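PDB 2XJ9: MIPZ from Caulobacter crescentus, which probably acts as a dimerising P-loop ATPase that binds the nucleoid and inhibits cell division, thereby positioning the division plane. Local coordinates for residues E87-G92 / S116-M121. The protein carries 1 engineered substitution. Numbering follows the deposited sequence.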
ATOM      1  N   GLU A  87      -0.258  18.878 -16.257  1.00 56.08           N
ATOM      2  CA  GLU A  87      -1.165  19.340 -17.320  1.00 60.18           C
ATOM      3  C   GLU A  87      -1.604  18.252 -18.316  1.00 49.98           C
ATOM      4  O   GLU A  87      -2.791  18.106 -18.592  1.00 51.07           O
ATOM      5  CB  GLU A  87      -0.549  20.516 -18.087  1.00 66.80           C
ATOM      6  CG  GLU A  87       0.840  20.196 -18.654  1.00 91.88           C
ATOM      7  CD  GLU A  87       1.324  21.199 -19.693  1.00 97.19           C
ATOM      8  OE1 GLU A  87       2.453  21.023 -20.216  1.00 84.13           O
ATOM      9  OE2 GLU A  87       0.573  22.155 -19.988  1.00100.32           O
ATOM     10  N   GLU A  88      -0.664  17.499 -18.869  1.00 43.48           N
ATOM     11  CA  GLU A  88      -1.039  16.487 -19.848  1.00 47.01           C
ATOM     12  C   GLU A  88      -1.853  15.375 -19.211  1.00 46.71           C
ATOM     13  O   GLU A  88      -2.750  14.817 -19.836  1.00 39.31           O
ATOM     14  CB  GLU A  88       0.185  15.902 -20.544  1.00 57.28           C
ATOM     15  CG  GLU A  88       0.781  16.779 -21.622  1.00 59.10           C
ATOM     16  CD  GLU A  88       1.936  16.097 -22.343  1.00 79.49           C
ATOM     17  OE1 GLU A  88       2.984  16.759 -22.522  1.00 79.76           O
ATOM     18  OE2 GLU A  88       1.795  14.905 -22.731  1.00 69.26           O
ATOM     19  N   GLN A  89      -1.523  15.038 -17.969  1.00 53.04           N
ATOM     20  CA  GLN A  89      -2.256  13.993 -17.256  1.00 46.87           C
ATOM     21  C   GLN A  89      -3.687  14.451 -17.039  1.00 48.24           C
ATOM     22  O   GLN A  89      -4.634  13.739 -17.380  1.00 46.80           O
ATOM     23  CB  GLN A  89      -1.600  13.672 -15.915  1.00 45.23           C
ATOM     24  CG  GLN A  89      -0.291  12.928 -16.030  1.00 42.49           C
ATOM     25  CD  GLN A  89       0.483  12.962 -14.747  1.00 40.98           C
ATOM     26  OE1 GLN A  89      -0.102  12.995 -13.661  1.00 47.85           O
ATOM     27  NE2 GLN A  89       1.800  12.959 -14.853  1.00 36.19           N
ATOM     28  N   VAL A  90      -3.828  15.654 -16.482  1.00 46.46           N
ATOM     29  CA  VAL A  90      -5.126  16.287 -16.296  1.00 41.08           C
ATOM     30  C   VAL A  90      -5.944  16.349 -17.579  1.00 42.36           C
ATOM     31  O   VAL A  90      -7.142  16.086 -17.560  1.00 45.51           O
ATOM     32  CB  VAL A  90      -4.957  17.699 -15.807  1.00 43.41           C
ATOM     33  CG1 VAL A  90      -6.326  18.342 -15.628  1.00 38.95           C
ATOM     34  CG2 VAL A  90      -4.157  17.701 -14.529  1.00 37.57           C
ATOM     35  N   ALA A  91      -5.299  16.706 -18.688  1.00 41.59           N
ATOM     36  CA  ALA A  91      -5.970  16.737 -19.985  1.00 42.83           C
ATOM     37  C   ALA A  91      -6.554  15.377 -20.335  1.00 41.64           C
ATOM     38  O   ALA A  91      -7.706  15.286 -20.749  1.00 37.80           O
ATOM     39  CB  ALA A  91      -5.023  17.202 -21.065  1.00 45.80           C
ATOM     40  N   GLY A  92      -5.745  14.327 -20.156  1.00 51.80           N
ATOM     41  CA  GLY A  92      -6.170  12.938 -20.320  1.00 42.52           C
ATOM     42  C   GLY A  92      -7.349  12.549 -19.444  1.00 44.41           C
ATOM     43  O   GLY A  92      -8.310  11.951 -19.923  1.00 43.78           O
ATOM     44  N   SER A 116      -1.545  13.805  -6.211  1.00 57.17           N
ATOM     45  CA  SER A 116      -1.369  14.260  -7.591  1.00 56.00           C
ATOM     46  C   SER A 116      -2.493  15.180  -8.030  1.00 55.33           C
ATOM     47  O   SER A 116      -3.501  15.338  -7.335  1.00 49.04           O
ATOM     48  CB  SER A 116      -1.245  13.081  -8.564  1.00 50.63           C
ATOM     49  OG  SER A 116      -2.392  12.248  -8.546  1.00 39.44           O
ATOM     50  N   ALA A 117      -2.318  15.788  -9.193  1.00 51.85           N
ATOM     51  CA  ALA A 117      -3.314  16.723  -9.674  1.00 49.45           C
ATOM     52  C   ALA A 117      -4.595  15.962  -9.968  1.00 44.49           C
ATOM     53  O   ALA A 117      -5.671  16.307  -9.474  1.00 36.81           O
ATOM     54  CB  ALA A 117      -2.818  17.434 -10.917  1.00 51.01           C
ATOM     55  N   ILE A 118      -4.480  14.915 -10.778  1.00 39.03           N
ATOM     56  CA  ILE A 118      -5.668  14.187 -11.180  1.00 36.49           C
ATOM     57  C   ILE A 118      -6.370  13.594  -9.965  1.00 43.27           C
ATOM     58  O   ILE A 118      -7.590  13.599  -9.862  1.00 40.07           O
ATOM     59  CB  ILE A 118      -5.347  13.136 -12.221  1.00 36.70           C
ATOM     60  CG1 ILE A 118      -4.323  12.145 -11.693  1.00 39.32           C
ATOM     61  CG2 ILE A 118      -4.807  13.803 -13.474  1.00 36.40           C
ATOM     62  CD1 ILE A 118      -3.973  11.068 -12.710  1.00 32.53           C
ATOM     63  N   THR A 119      -5.594  13.108  -9.014  1.00 50.32           N
ATOM     64  CA  THR A 119      -6.186  12.666  -7.770  1.00 42.92           C
ATOM     65  C   THR A 119      -7.011  13.767  -7.104  1.00 42.11           C
ATOM     66  O   THR A 119      -8.174  13.554  -6.800  1.00 41.59           O
ATOM     67  CB  THR A 119      -5.131  12.129  -6.817  1.00 46.03           C
ATOM     68  OG1 THR A 119      -5.006  10.723  -7.043  1.00 49.20           O
ATOM     69  CG2 THR A 119      -5.544  12.370  -5.368  1.00 46.64           C
ATOM     70  N   ARG A 120      -6.419  14.938  -6.886  1.00 38.92           N
ATOM     71  CA  ARG A 120      -7.153  16.045  -6.278  1.00 39.83           C
ATOM     72  C   ARG A 120      -8.388  16.466  -7.092  1.00 46.36           C
ATOM     73  O   ARG A 120      -9.398  16.912  -6.546  1.00 43.96           O
ATOM     74  CB  ARG A 120      -6.240  17.248  -6.132  1.00 44.06           C
ATOM     75  CG  ARG A 120      -4.942  16.976  -5.429  1.00 57.23           C
ATOM     76  CD  ARG A 120      -4.737  18.096  -4.444  1.00 49.98           C
ATOM     77  NE  ARG A 120      -3.711  17.800  -3.503  1.00 60.05           N
ATOM     78  CZ  ARG A 120      -3.746  17.571  -2.193  1.00 74.54           C
ATOM     79  NH1 ARG A 120      -4.829  17.615  -1.418  1.00 74.96           N
ATOM     80  NH2 ARG A 120      -2.574  17.305  -1.651  1.00 70.74           N
ATOM     81  N   MET A 121      -8.288  16.340  -8.408  1.00 40.95           N
ATOM     82  CA  MET A 121      -9.380  16.701  -9.300  1.00 46.36           C
ATOM     83  C   MET A 121     -10.542  15.750  -9.132  1.00 49.04           C
ATOM     84  O   MET A 121     -11.698  16.131  -9.300  1.00 55.52           O
ATOM     85  CB  MET A 121      -8.919  16.646 -10.756  1.00 49.65           C
ATOM     86  CG  MET A 121      -8.088  17.814 -11.202  1.00 49.29           C
ATOM     87  SD  MET A 121      -8.914  18.521 -12.623  1.00 76.98           S
ATOM     88  CE  MET A 121      -9.042  17.095 -13.692  1.00 56.17           C
TER
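Val90 holds CG1 anti to its backbone N (chi1 180°), which directs CG1 to Met121 and leaves CG2 for Ala117 and Ile118. Its two methyls thus divide the facing helix between them: CG2 meets Ala117 CB at 3.9 Å, and CG1 meets Met121 CE at 3.6 Å. The Met121 chain, bent at chi2 and chi3, crosses the valine at about a right angle. Ile118 CG2 lies against the backbone of Gln89 and Val90, 3.7 Å from Val90 N and 3.8 Å from Gln89 C. The Gln89 side chain is slightly further from that methyl, with CB at 4.0 Å from Ile118 CG2. An alanine at Val90 lacks the methyls that meet Met121 CE and Ala117 CB, and would probably open a gap between the helices. The side-chain contacts across the interface are apolar; Ser116 caps its helix by accepting a weak bond from Thr119 N, and Gln89 NE2 bonds weakly to Arg84 O. The two short helical segments run at 40° to each other, their axes 9.5 Å apart. Ile118 and Met121 continue onto Phe93, one turn further along helix 86-103, and Ile118 also touches Leu41. The contact thereby joins the start of helix 86-103 to the start of helix 117-124, the two helices that flank strand 106-110 in sequence within the parallel sheet of this P-loop fold.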